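Local coordinates for protein GlcNAc-alpha-1,4-Gal-releasing endo-beta-galactosidase (Clostridium perfringens, PDB 1UPS) that probably hydrolyses internal beta-galactosidic linkages in glycans, releasing the disaccharide GlcNAc-alpha-1,4-Gal, and carries a bound calcium ion, at residues 91-96 and 251-256; 60-65 and 85-90; 392-397 and 407-412; 354-359 and 398-403; 17-22 and 212-217. One frame throughout, in Å; residues are numbered along the deposited sequence. Where two conformers were deposited one is given.

How the interactions relate
Interactions 1, 2 and 5 belong to the family 16 glycosidase part of the chain, interactions 3 and 4 to a C-terminal part consistent with a beta-trefoil. Interactions 1 and 2 touch, their centres 10 Å apart: Val93 O lies 3.2 Å from Trp85 N, a probable hydrogen bond, and helix 87-90 and strand 94-99 follow one another in the chain. Interactions 3 and 4 also meet, centres 12 Å apart; Glu397 OE1 is 2.6 Å from Tyr355 OH, and His392 O is 3.0 Å from Gln401 N. Between interactions 1 and 3 the centres are about 45 Å apart. Interaction 5 is the one near the calcium, the Tyr214 side chain about 8 Å from the ion.

Interaction 1. Residues 91-96 and 251-256; sequences GTVRSS and NIYTDA
Main-chain hydrogen bonds join residues 91-96 to 251-256 as antiparallel neighbours at the edge of a sheet in the family 16 beta-sandwich. Arg94 and Thr254 are a hydrogen-bonded pair, with Arg94 N 3.1 Å from Thr254 O; Ser96 and Ile252 are another, and Ser95 faces Tyr253 between them as a non-hydrogen-bonded pair. Among side-chain hydrogen bonds, Ser95 OG, anti to its own N, gives its proton to Ile252 O at 2.9 Å, a carbonyl that also accepts from Ser96 N. Serine is small enough to place that hydroxyl over the centre of the Tyr253 ring. Asn251 ND2 donates weakly to Ser95 OG and, at 3.0 Å, to Tyr253 OH, which is also hydrogen-bonded to Tyr52 OH; Asn251 OD1 accepts from Trp149. Apolar contact is slight: Val93 CG1 meets the ring edge at Tyr253 CD2, 3.9 Å away, and reaches Ala256. The salt bridge is side-on. A bend at chi3 (-85°) brings Arg94 NE and NH1 within 2.9 and 2.8 Å of Asp255 OD1, guanidinium and carboxylate planes 12° apart. With Arg94 NH2 held by the carbonyls of Glu80 and Gln82, and Asp255 OD2 by His261, both charged groups are held at several points, which probably stabilises their ionised forms.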
# COMPACT_ATOMS: atom_id res chain seq x y z
N GLY A 91 9.18 -24.19 -9.71
CA GLY A 91 9.22 -25.40 -8.91
C GLY A 91 7.82 -25.91 -8.62
O GLY A 91 6.94 -25.84 -9.49
N THR A 92 7.57 -26.37 -7.40
CA THR A 92 6.28 -26.99 -7.13
C THR A 92 5.26 -26.04 -6.50
O THR A 92 4.33 -26.48 -5.84
CB THR A 92 6.44 -28.30 -6.31
OG1 THR A 92 7.24 -28.06 -5.13
CG2 THR A 92 7.25 -29.34 -7.11
N VAL A 93 5.44 -24.74 -6.72
CA VAL A 93 4.44 -23.76 -6.25
C VAL A 93 3.10 -24.00 -6.96
O VAL A 93 3.06 -24.21 -8.18
CB VAL A 93 4.89 -22.31 -6.57
CG1 VAL A 93 3.76 -21.29 -6.29
CG2 VAL A 93 6.17 -21.93 -5.78
N ARG A 94 2.01 -23.96 -6.21
CA ARG A 94 0.69 -24.06 -6.82
C ARG A 94 -0.00 -22.72 -6.67
O ARG A 94 0.16 -22.06 -5.65
CB ARG A 94 -0.08 -25.17 -6.16
CG ARG A 94 0.63 -26.52 -6.47
CD ARG A 94 -0.08 -27.70 -5.97
NE ARG A 94 0.22 -28.01 -4.58
CZ ARG A 94 -0.37 -29.01 -3.95
NH1 ARG A 94 -0.09 -29.30 -2.70
NH2 ARG A 94 -1.27 -29.74 -4.62
N SER A 95 -0.76 -22.33 -7.69
CA SER A 95 -1.50 -21.06 -7.62
C SER A 95 -2.69 -21.11 -8.55
O SER A 95 -2.61 -21.70 -9.63
CB SER A 95 -0.58 -19.86 -7.99
OG SER A 95 -1.30 -18.60 -7.95
N SER A 96 -3.80 -20.50 -8.12
CA SER A 96 -4.94 -20.26 -9.00
C SER A 96 -5.07 -18.75 -9.16
O SER A 96 -5.34 -18.03 -8.19
CB SER A 96 -6.23 -20.82 -8.40
OG SER A 96 -6.30 -22.23 -8.57
N ASN A 251 -4.93 -13.71 -7.00
CA ASN A 251 -4.55 -15.12 -6.93
C ASN A 251 -4.35 -15.65 -5.52
O ASN A 251 -4.42 -14.90 -4.53
CB ASN A 251 -3.39 -15.46 -7.93
CG ASN A 251 -2.04 -14.85 -7.56
OD1 ASN A 251 -1.95 -13.87 -6.83
ND2 ASN A 251 -0.96 -15.44 -8.11
N ILE A 252 -4.15 -16.96 -5.43
CA ILE A 252 -3.95 -17.63 -4.16
C ILE A 252 -2.87 -18.68 -4.37
O ILE A 252 -2.74 -19.21 -5.47
CB ILE A 252 -5.29 -18.23 -3.65
CG1 ILE A 252 -5.11 -18.84 -2.25
CG2 ILE A 252 -5.91 -19.22 -4.69
CD1 ILE A 252 -6.46 -19.09 -1.49
N TYR A 253 -2.07 -18.94 -3.34
CA TYR A 253 -0.89 -19.79 -3.46
C TYR A 253 -0.83 -20.78 -2.32
O TYR A 253 -1.31 -20.50 -1.20
CB TYR A 253 0.36 -18.96 -3.26
CG TYR A 253 0.69 -17.92 -4.27
CD1 TYR A 253 0.09 -16.66 -4.21
CD2 TYR A 253 1.66 -18.17 -5.27
CE1 TYR A 253 0.45 -15.65 -5.13
CE2 TYR A 253 2.01 -17.17 -6.19
CZ TYR A 253 1.39 -15.91 -6.11
OH TYR A 253 1.73 -14.91 -7.00
N THR A 254 -0.19 -21.92 -2.58
CA THR A 254 0.40 -22.69 -1.48
C THR A 254 1.69 -23.38 -1.96
O THR A 254 1.96 -23.38 -3.17
CB THR A 254 -0.62 -23.67 -0.84
OG1 THR A 254 -0.08 -24.19 0.40
CG2 THR A 254 -0.84 -24.91 -1.74
N ASP A 255 2.48 -23.90 -1.02
CA ASP A 255 3.78 -24.53 -1.34
C ASP A 255 4.78 -23.54 -1.95
O ASP A 255 5.67 -23.93 -2.72
CB ASP A 255 3.55 -25.72 -2.25
CG ASP A 255 2.68 -26.77 -1.59
OD1 ASP A 255 1.92 -27.46 -2.30
OD2 ASP A 255 2.70 -26.94 -0.34
N ALA A 256 4.62 -22.28 -1.57
CA ALA A 256 5.46 -21.18 -2.03
C ALA A 256 6.27 -20.64 -0.86
O ALA A 256 6.46 -21.33 0.16
CB ALA A 256 4.57 -20.08 -2.67
O HOH W 1 3.32 -28.50 -4.71

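Interaction 2. Residues 60-65 and 85-90; sequences PESAKA and WCPEHD
Ser62 and Ala63 press closely on Trp85, whereas Glu61, Pro87 and Glu88 lie toward solvent. On the tight side, Ser62 OG, between its own N and carbonyl carbon (chi1 61°), sits 2.7 Å from Trp85 O; Asp59 O also lies within reach of its single proton. The methyl of Ala63 meets the indole at its edge, CB 3.9 Å from Trp85 CE3; alanine suits the close approach of the backbones, the CA atoms of Ala63 and Trp85 being 4.3 Å apart. Trp85 is fixed in rotation by NE1, which donates to Asp90 OD1 at 2.9 Å in the ring plane, along the anti lone pair of the carboxylate. Cys86 CB covers the rim of one indole face, 3.2 Å above its plane. The loose side begins at Pro87, which grazes Ser62, and on the other segment Pro60, Glu61 and Lys64 point away; Lys64 pairs with Asp50. Cys86 is the N-cap of helix 87-90, its O accepting from His89 N and Asp90 N, and proline suits the first turn because it needs no N-H there. Cys86 is disulfide-bonded to Cys57, just before residues 60-65, so the contact is a disulfide-linked loop packing on the family 16 sandwich.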
# COMPACT_ATOMS: atom_id res chain seq x y z
N PRO A 60 1.31 -23.70 -21.33
CA PRO A 60 0.53 -22.78 -20.49
C PRO A 60 -0.73 -23.39 -19.86
O PRO A 60 -1.27 -22.77 -18.95
CB PRO A 60 0.16 -21.66 -21.47
CG PRO A 60 0.13 -22.34 -22.79
CD PRO A 60 1.22 -23.34 -22.76
N GLU A 61 -1.17 -24.57 -20.28
CA GLU A 61 -2.34 -25.17 -19.65
C GLU A 61 -2.12 -25.49 -18.17
O GLU A 61 -3.08 -25.49 -17.39
CB GLU A 61 -2.84 -26.42 -20.39
CG GLU A 61 -3.70 -26.17 -21.64
CD GLU A 61 -4.53 -24.89 -21.60
OE1 GLU A 61 -5.50 -24.80 -20.81
OE2 GLU A 61 -4.24 -23.98 -22.41
N SER A 62 -0.86 -25.74 -17.77
CA SER A 62 -0.51 -25.95 -16.36
C SER A 62 -0.87 -24.75 -15.48
O SER A 62 -1.13 -24.89 -14.28
CB SER A 62 0.99 -26.33 -16.18
OG SER A 62 1.93 -25.34 -16.63
N ALA A 63 -0.91 -23.56 -16.10
CA ALA A 63 -1.06 -22.30 -15.39
C ALA A 63 -2.52 -21.89 -15.24
O ALA A 63 -2.82 -20.82 -14.70
CB ALA A 63 -0.24 -21.21 -16.10
N LYS A 64 -3.44 -22.73 -15.69
CA LYS A 64 -4.88 -22.43 -15.57
C LYS A 64 -5.38 -22.44 -14.11
O LYS A 64 -5.01 -23.33 -13.33
CB LYS A 64 -5.73 -23.39 -16.42
CG LYS A 64 -7.18 -22.89 -16.61
CD LYS A 64 -7.88 -23.47 -17.83
CE LYS A 64 -9.28 -22.85 -18.01
NZ LYS A 64 -9.31 -21.74 -19.05
N ALA A 65 -6.24 -21.48 -13.78
CA ALA A 65 -6.80 -21.34 -12.45
C ALA A 65 -7.97 -22.27 -12.23
O ALA A 65 -8.68 -22.62 -13.18
CB ALA A 65 -7.27 -19.90 -12.22
N TRP A 85 1.86 -24.67 -11.09
CA TRP A 85 1.42 -23.83 -12.21
C TRP A 85 2.46 -23.75 -13.34
O TRP A 85 2.09 -23.63 -14.51
CB TRP A 85 0.99 -22.44 -11.73
CG TRP A 85 2.12 -21.55 -11.37
CD1 TRP A 85 2.79 -21.51 -10.17
CD2 TRP A 85 2.75 -20.58 -12.22
NE1 TRP A 85 3.80 -20.57 -10.23
CE2 TRP A 85 3.80 -19.98 -11.47
CE3 TRP A 85 2.52 -20.14 -13.53
CZ2 TRP A 85 4.61 -18.97 -11.99
CZ3 TRP A 85 3.33 -19.13 -14.05
CH2 TRP A 85 4.38 -18.57 -13.28
N CYS A 86 3.74 -23.88 -13.01
CA CYS A 86 4.82 -23.69 -14.00
C CYS A 86 6.11 -24.33 -13.46
O CYS A 86 7.02 -23.59 -13.07
CB CYS A 86 5.02 -22.16 -14.17
SG CYS A 86 5.61 -21.42 -15.73
N PRO A 87 6.19 -25.66 -13.41
CA PRO A 87 7.27 -26.36 -12.67
C PRO A 87 8.68 -26.00 -13.15
O PRO A 87 9.63 -26.04 -12.36
CB PRO A 87 6.99 -27.84 -12.93
CG PRO A 87 5.62 -27.94 -13.52
CD PRO A 87 5.25 -26.61 -14.04
N GLU A 88 8.83 -25.65 -14.43
CA GLU A 88 10.17 -25.39 -14.96
C GLU A 88 10.77 -24.05 -14.50
O GLU A 88 12.01 -23.89 -14.53
CB GLU A 88 10.20 -25.55 -16.49
CG GLU A 88 9.44 -24.47 -17.23
N HIS A 89 9.92 -23.10 -14.08
CA HIS A 89 10.35 -21.81 -13.53
C HIS A 89 10.10 -21.63 -12.06
O HIS A 89 10.87 -20.95 -11.38
CB HIS A 89 9.74 -20.60 -14.28
CG HIS A 89 10.25 -20.46 -15.68
ND1 HIS A 89 11.59 -20.37 -15.97
CD2 HIS A 89 9.60 -20.50 -16.87
CE1 HIS A 89 11.76 -20.33 -17.28
NE2 HIS A 89 10.56 -20.41 -17.85
N ASP A 90 8.99 -22.17 -11.56
CA ASP A 90 8.62 -21.87 -10.19
C ASP A 90 8.58 -23.09 -9.28
O ASP A 90 7.99 -23.02 -8.19
CB ASP A 90 7.27 -21.11 -10.14
CG ASP A 90 7.17 -20.17 -8.96
OD1 ASP A 90 6.04 -19.77 -8.62
OD2 ASP A 90 8.17 -19.77 -8.30

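Interaction 3. Residues 392-397 and 407-412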
# COMPACT_ATOMS: atom_id res chain seq x y z
N HIS A 392 6.20 13.77 20.24
CA HIS A 392 5.10 13.72 21.23
C HIS A 392 5.15 14.90 22.19
O HIS A 392 6.15 15.64 22.24
CB HIS A 392 5.12 12.40 22.03
CG HIS A 392 6.27 12.30 22.99
ND1 HIS A 392 6.24 12.89 24.24
CD2 HIS A 392 7.48 11.72 22.87
CE1 HIS A 392 7.40 12.66 24.85
NE2 HIS A 392 8.16 11.95 24.04
N THR A 393 4.07 15.09 22.96
CA THR A 393 4.08 16.07 24.06
C THR A 393 3.59 15.44 25.37
O THR A 393 2.77 16.02 26.08
CB THR A 393 3.25 17.38 23.74
OG1 THR A 393 1.86 17.05 23.55
CG2 THR A 393 3.68 18.01 22.42
N GLU A 394 4.09 14.26 25.69
CA GLU A 394 3.59 13.50 26.85
C GLU A 394 3.92 14.15 28.21
O GLU A 394 3.29 13.81 29.21
CB GLU A 394 4.06 12.03 26.79
CG GLU A 394 3.52 11.10 27.90
CD GLU A 394 2.00 11.03 28.02
OE1 GLU A 394 1.51 10.63 29.11
OE2 GLU A 394 1.28 11.35 27.05
N SER A 395 4.89 15.07 28.24
CA SER A 395 5.17 15.84 29.46
C SER A 395 4.38 17.16 29.51
O SER A 395 4.36 17.84 30.55
CB SER A 395 6.67 16.11 29.61
OG SER A 395 7.39 14.88 29.64
N TYR A 396 3.73 17.51 28.40
CA TYR A 396 2.92 18.73 28.31
C TYR A 396 3.66 19.97 28.81
O TYR A 396 3.14 20.73 29.66
CB TYR A 396 1.62 18.60 29.11
CG TYR A 396 0.74 17.41 28.82
CD1 TYR A 396 0.94 16.18 29.47
CD2 TYR A 396 -0.33 17.51 27.93
CE1 TYR A 396 0.10 15.10 29.24
CE2 TYR A 396 -1.18 16.43 27.69
CZ TYR A 396 -0.96 15.23 28.35
OH TYR A 396 -1.80 14.16 28.14
N GLU A 397 4.86 20.18 28.28
CA GLU A 397 5.72 21.28 28.74
C GLU A 397 5.60 22.55 27.89
O GLU A 397 6.35 23.51 28.11
CB GLU A 397 7.18 20.82 28.76
CG GLU A 397 7.47 19.73 29.79
CD GLU A 397 8.93 19.28 29.80
OE1 GLU A 397 9.67 19.61 28.85
OE2 GLU A 397 9.32 18.58 30.76
N ASN A 407 2.22 3.73 20.65
CA ASN A 407 1.45 4.23 19.50
C ASN A 407 0.06 4.74 19.87
O ASN A 407 -0.51 5.60 19.17
CB ASN A 407 1.29 3.12 18.44
CG ASN A 407 2.63 2.64 17.88
OD1 ASN A 407 3.61 3.38 17.85
ND2 ASN A 407 2.66 1.38 17.43
N THR A 408 -0.48 4.21 20.97
CA THR A 408 -1.83 4.56 21.44
C THR A 408 -1.90 5.85 22.26
O THR A 408 -3.00 6.29 22.62
CB THR A 408 -2.41 3.43 22.29
OG1 THR A 408 -1.44 3.09 23.29
CG2 THR A 408 -2.53 2.14 21.46
N TYR A 409 -0.75 6.44 22.59
CA TYR A 409 -0.73 7.69 23.37
C TYR A 409 -1.14 8.88 22.49
O TYR A 409 -0.46 9.18 21.51
CB TYR A 409 0.65 7.96 24.01
CG TYR A 409 0.82 7.27 25.36
CD1 TYR A 409 0.38 5.95 25.55
CD2 TYR A 409 1.39 7.94 26.44
CE1 TYR A 409 0.51 5.33 26.79
CE2 TYR A 409 1.53 7.32 27.69
CZ TYR A 409 1.08 6.01 27.85
OH TYR A 409 1.21 5.39 29.08
N TRP A 410 -2.24 9.54 22.83
CA TRP A 410 -2.75 10.63 22.00
C TRP A 410 -1.81 11.84 21.94
O TRP A 410 -1.85 12.61 20.98
CB TRP A 410 -4.13 11.06 22.46
CG TRP A 410 -5.26 10.09 22.20
CD1 TRP A 410 -5.18 8.78 21.82
CD2 TRP A 410 -6.65 10.39 22.32
NE1 TRP A 410 -6.44 8.24 21.70
CE2 TRP A 410 -7.36 9.21 22.00
CE3 TRP A 410 -7.37 11.54 22.68
CZ2 TRP A 410 -8.76 9.15 22.01
CZ3 TRP A 410 -8.77 11.48 22.69
CH2 TRP A 410 -9.44 10.30 22.36
N THR A 411 -0.94 12.02 22.94
CA THR A 411 0.07 13.09 22.84
C THR A 411 1.09 12.83 21.74
O THR A 411 1.87 13.73 21.39
CB THR A 411 0.83 13.28 24.15
OG1 THR A 411 1.39 12.02 24.54
CG2 THR A 411 -0.14 13.64 25.31
N SER A 412 1.13 11.60 21.22
CA SER A 412 2.03 11.29 20.10
C SER A 412 1.33 11.22 18.73
O SER A 412 1.94 10.82 17.72
CB SER A 412 2.81 9.97 20.35
OG SER A 412 1.99 8.82 20.14
O HOH W 2 -1.26 10.61 25.69
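This is a loop-to-turn contact in the C-terminal part, consistent with a beta-trefoil of the ricin type: the type I turn at Thr393-Tyr396, after strand 390-392, meets the 3-10 segment 410-412 that precedes strand 414-419. Thr411 carries it, since threonine offers a hydroxyl and a methyl to two different partners. Its OG1 donates to the anti lone pair of Glu394 OE2 at 2.6 Å, and its CG2 lies 3.3 Å from Tyr396 OH, the two side chains crossing at about a right angle. Glu394 can reach because CG is anti to the backbone N (chi1 -176°) and the chain then bends at chi2 (56°). Its carboxylate also lies against Tyr409, with OE2 3.5 Å from CD2. A water joins Glu394 OE2 to Thr411 N, so OE2 accepts twice, from it and from Thr411 OG1. The backbones meet once, Thr393 N to Thr411 O at 3.0 Å, from above the carbonyl plane; Asn296 also bonds to that oxygen. From within the turn, Glu394 N donates to His392 ND1, 2.9 Å away and nearly straight at 171°, which fixes the imidazole's rotation and leaves ND1 without a proton. In the 3-10 turn, Ser412 OG folds back to Tyr409 O at 2.8 Å.

Interaction 4. Residues 354-359 and 398-403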
# COMPACT_ATOMS: atom_id res chain seq x y z
N GLY A 354 16.36 15.36 23.87
CA GLY A 354 15.03 15.01 24.34
C GLY A 354 13.95 15.88 23.71
O GLY A 354 12.75 15.59 23.87
N TYR A 355 14.36 16.94 23.01
CA TYR A 355 13.43 17.87 22.36
C TYR A 355 13.67 17.96 20.86
O TYR A 355 14.82 17.82 20.39
CB TYR A 355 13.53 19.27 22.99
CG TYR A 355 13.16 19.27 24.46
CD1 TYR A 355 11.83 19.40 24.87
CD2 TYR A 355 14.15 19.09 25.44
CE1 TYR A 355 11.49 19.37 26.23
CE2 TYR A 355 13.82 19.05 26.79
CZ TYR A 355 12.50 19.19 27.19
OH TYR A 355 12.18 19.16 28.54
N ILE A 356 12.61 18.19 20.10
CA ILE A 356 12.75 18.41 18.67
C ILE A 356 13.49 19.73 18.46
O ILE A 356 13.13 20.75 19.07
CB ILE A 356 11.35 18.47 17.97
CG1 ILE A 356 10.59 17.16 18.17
CG2 ILE A 356 11.52 18.77 16.47
CD1 ILE A 356 11.24 15.94 17.48
N GLU A 357 14.51 19.70 17.60
CA GLU A 357 15.28 20.89 17.24
C GLU A 357 14.81 21.41 15.89
O GLU A 357 14.14 20.70 15.14
CB GLU A 357 16.78 20.54 17.16
CG GLU A 357 17.34 19.99 18.46
CD GLU A 357 18.77 19.50 18.31
OE1 GLU A 357 19.66 20.36 18.09
OE2 GLU A 357 18.99 18.27 18.40
N HIS A 358 15.15 22.66 15.57
CA HIS A 358 14.87 23.20 14.24
C HIS A 358 16.06 23.98 13.69
O HIS A 358 16.59 24.88 14.35
CB HIS A 358 13.61 24.10 14.23
CG HIS A 358 13.62 25.18 15.27
ND1 HIS A 358 14.09 26.45 15.01
CD2 HIS A 358 13.21 25.19 16.56
CE1 HIS A 358 13.98 27.19 16.10
NE2 HIS A 358 13.45 26.45 17.06
N GLY A 359 16.48 23.63 12.47
CA GLY A 359 17.60 24.29 11.83
C GLY A 359 17.66 24.03 10.34
O GLY A 359 17.02 23.12 9.82
N GLY A 398 4.69 22.54 26.92
CA GLY A 398 4.50 23.69 26.03
C GLY A 398 5.41 23.69 24.81
O GLY A 398 5.34 24.59 23.97
N VAL A 399 6.27 22.66 24.73
CA VAL A 399 7.26 22.51 23.67
C VAL A 399 7.27 21.07 23.17
O VAL A 399 6.76 20.17 23.84
CB VAL A 399 8.70 22.89 24.14
CG1 VAL A 399 8.80 24.40 24.38
CG2 VAL A 399 9.09 22.13 25.41
N LEU A 400 7.87 20.84 22.00
CA LEU A 400 7.81 19.55 21.32
C LEU A 400 8.93 18.61 21.74
O LEU A 400 10.11 18.99 21.73
CB LEU A 400 7.88 19.76 19.81
CG LEU A 400 7.43 18.63 18.89
CD1 LEU A 400 6.00 18.20 19.19
CD2 LEU A 400 7.55 19.08 17.41
N GLN A 401 8.55 17.38 22.10
CA GLN A 401 9.51 16.37 22.56
C GLN A 401 9.69 15.26 21.54
O GLN A 401 8.90 15.13 20.60
CB GLN A 401 9.02 15.74 23.87
CG GLN A 401 8.84 16.70 25.05
CD GLN A 401 8.09 16.05 26.18
OE1 GLN A 401 6.87 16.23 26.31
NE2 GLN A 401 8.81 15.26 26.99
N TYR A 402 10.72 14.43 21.72
CA TYR A 402 10.73 13.11 21.10
C TYR A 402 11.04 12.13 22.22
O TYR A 402 11.65 12.49 23.24
CB TYR A 402 11.76 12.98 19.94
CG TYR A 402 13.19 12.98 20.44
CD1 TYR A 402 13.92 14.17 20.51
CD2 TYR A 402 13.78 11.81 20.93
CE1 TYR A 402 15.22 14.18 21.00
CE2 TYR A 402 15.07 11.81 21.44
CZ TYR A 402 15.78 13.00 21.46
OH TYR A 402 17.05 12.98 21.99
N GLY A 403 10.60 10.89 22.04
CA GLY A 403 10.88 9.83 23.00
C GLY A 403 10.21 8.55 22.55
O GLY A 403 9.50 8.52 21.54
O HOH W 3 11.59 14.56 26.08
O HOH W 4 11.11 21.36 20.86
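Leu400 O is gripped twice: by Ile356 N at 3.1 Å, from above the carbonyl plane, and by a water that also serves Ile356 O; the CA-H of Tyr355 adds a softer contact. The pair of segments belongs to the C-terminal part, consistent with a beta-trefoil, and joins the run into strand 357-359 to the start of strand 401-403 by a single bridge, Tyr355 with Gln401. Gly354 O mirrors this, taking Tyr402 N at 3.2 Å and a second water, which in turn accepts from Gln401 NE2; Gln401 OE1 is bound by Ser395 N. Glycine suits position 354 because its positive phi (89°) would jam a CB against the preceding carbonyl. Tyr402 CE1 comes within 3.3 Å of Gly354 N, and that same N-H makes a weak hydrogen bond to Tyr402 OH. Beneath the backbone pairing, Ile356 and Leu400 run alongside each other in the same direction, with Ile356 CG1 3.6 Å from Leu400 CG; branched aliphatics fill this buried place, which Ile391 and Leu347 also border. On the side of Val399, Tyr355 has its ring against Lys311 in a cation-pi contact and its OH bonded to Glu397, and Tyr355 CE1 rests 3.7 Å from Val399 CG2.

Interaction 5. Residues 17-22 and 212-217; sequences AKDFPA and SEYHIY
The two segments run in roughly the same direction, 32° apart, their backbones meeting at Asp19 and Tyr214, CA atoms 4.8 Å apart. In the family 16 beta-sandwich this lays the N-terminal loop along the start of strand 215-221. One backbone bond joins them: Phe20 N meets Tyr214 O at 2.9 Å, in the carbonyl plane. Its companion comes from a side chain, Asp19 OD1 accepting Tyr214 N at 2.9 Å, nearly straight (165°) but from above the carboxylate plane; an aspartate is short enough to stand in for a strand carbonyl. The carboxylate stands nearly perpendicular to the Tyr214 ring (79°), CG in the ring plane at the edge and OD1 3.8 Å from Tyr214 CD2. Tyr214, its OH bonded to Ser73, packs with its side chain about 4 Å from that of Asp272, a calcium ligand. Lys18 spreads its alkyl chain over Glu213, CB 3.4 Å from OE1. Glu213 OE2 accepts from His215 NE2 at 2.7 Å, on the anti lone pair, while Asp231 bonds ND1; two carboxylates would be expected to favour a protonated imidazole. Phe20 and Ile216 cross at about a right angle, Ile216 CD1 in the plane of the phenyl ring, 3.7 Å from Phe20 CD1.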
# COMPACT_ATOMS: atom_id res chain seq x y z
N ALA A 17 -23.30 -10.72 10.54
CA ALA A 17 -23.45 -9.30 10.98
C ALA A 17 -22.09 -8.63 11.23
O ALA A 17 -22.01 -7.42 11.45
CB ALA A 17 -24.33 -9.23 12.25
N LYS A 18 -21.02 -9.42 11.19
CA LYS A 18 -19.68 -8.93 11.48
C LYS A 18 -18.90 -8.58 10.21
O LYS A 18 -17.78 -8.08 10.30
CB LYS A 18 -18.90 -9.93 12.33
CG LYS A 18 -19.30 -9.91 13.82
CD LYS A 18 -18.63 -11.05 14.58
CE LYS A 18 -19.16 -11.16 16.00
NZ LYS A 18 -18.28 -12.05 16.82
N ASP A 19 -19.49 -8.82 9.03
CA ASP A 19 -18.88 -8.34 7.78
C ASP A 19 -18.91 -6.82 7.79
O ASP A 19 -19.88 -6.22 8.31
CB ASP A 19 -19.71 -8.80 6.57
CG ASP A 19 -19.64 -10.29 6.34
OD1 ASP A 19 -18.63 -10.92 6.70
OD2 ASP A 19 -20.58 -10.93 5.81
N PHE A 20 -17.89 -6.19 7.22
CA PHE A 20 -17.95 -4.75 6.98
C PHE A 20 -18.85 -4.51 5.76
O PHE A 20 -18.69 -5.17 4.74
CB PHE A 20 -16.55 -4.15 6.76
CG PHE A 20 -16.52 -2.66 6.86
CD1 PHE A 20 -16.56 -1.87 5.71
CD2 PHE A 20 -16.47 -2.02 8.10
CE1 PHE A 20 -16.55 -0.47 5.79
CE2 PHE A 20 -16.46 -0.62 8.19
CZ PHE A 20 -16.50 0.16 7.04
N PRO A 21 -19.80 -3.57 5.85
CA PRO A 21 -20.75 -3.37 4.75
C PRO A 21 -20.08 -2.98 3.44
O PRO A 21 -19.15 -2.20 3.45
CB PRO A 21 -21.64 -2.20 5.23
CG PRO A 21 -20.97 -1.64 6.44
CD PRO A 21 -20.02 -2.66 6.98
N ALA A 22 -20.58 -3.50 2.33
CA ALA A 22 -20.10 -3.07 1.02
C ALA A 22 -20.24 -1.55 0.84
O ALA A 22 -21.27 -0.95 1.23
CB ALA A 22 -20.86 -3.82 -0.07
N SER A 212 -12.68 -14.66 8.66
CA SER A 212 -14.08 -15.10 8.83
C SER A 212 -15.12 -14.07 8.39
O SER A 212 -16.34 -14.32 8.48
CB SER A 212 -14.34 -15.50 10.29
OG SER A 212 -14.33 -14.36 11.13
N GLU A 213 -14.63 -12.91 7.95
CA GLU A 213 -15.49 -11.75 7.61
C GLU A 213 -15.04 -11.08 6.30
O GLU A 213 -13.85 -11.08 5.97
CB GLU A 213 -15.40 -10.71 8.73
CG GLU A 213 -15.85 -11.21 10.09
CD GLU A 213 -15.34 -10.38 11.26
OE1 GLU A 213 -15.65 -10.77 12.41
OE2 GLU A 213 -14.64 -9.36 11.06
N TYR A 214 -15.98 -10.47 5.59
CA TYR A 214 -15.61 -9.59 4.49
C TYR A 214 -15.12 -8.27 5.06
O TYR A 214 -15.77 -7.70 5.97
CB TYR A 214 -16.80 -9.32 3.58
CG TYR A 214 -17.09 -10.47 2.66
CD1 TYR A 214 -16.40 -10.60 1.44
CD2 TYR A 214 -18.03 -11.44 3.01
CE1 TYR A 214 -16.69 -11.68 0.57
CE2 TYR A 214 -18.32 -12.51 2.17
CZ TYR A 214 -17.63 -12.64 0.95
OH TYR A 214 -17.93 -13.71 0.13
N HIS A 215 -13.98 -7.80 4.53
CA HIS A 215 -13.48 -6.46 4.82
C HIS A 215 -13.08 -5.76 3.53
O HIS A 215 -12.98 -6.41 2.49
CB HIS A 215 -12.34 -6.51 5.84
CG HIS A 215 -12.81 -6.91 7.20
ND1 HIS A 215 -13.28 -5.99 8.11
CD2 HIS A 215 -13.01 -8.13 7.75
CE1 HIS A 215 -13.69 -6.62 9.20
NE2 HIS A 215 -13.55 -7.92 9.00
N ILE A 216 -12.93 -4.44 3.59
CA ILE A 216 -12.63 -3.66 2.41
C ILE A 216 -11.15 -3.27 2.45
O ILE A 216 -10.67 -2.72 3.45
CB ILE A 216 -13.58 -2.40 2.31
CG1 ILE A 216 -15.05 -2.84 2.19
CG2 ILE A 216 -13.23 -1.55 1.10
CD1 ILE A 216 -16.08 -1.68 2.07
N TYR A 217 -10.46 -3.54 1.35
CA TYR A 217 -9.05 -3.20 1.17
C TYR A 217 -8.95 -2.27 -0.03
O TYR A 217 -9.52 -2.56 -1.08
CB TYR A 217 -8.22 -4.48 0.89
CG TYR A 217 -8.35 -5.50 2.01
CD1 TYR A 217 -9.30 -6.52 1.94
CD2 TYR A 217 -7.53 -5.42 3.14
CE1 TYR A 217 -9.42 -7.48 2.98
CE2 TYR A 217 -7.64 -6.36 4.18
CZ TYR A 217 -8.59 -7.38 4.09
OH TYR A 217 -8.71 -8.29 5.11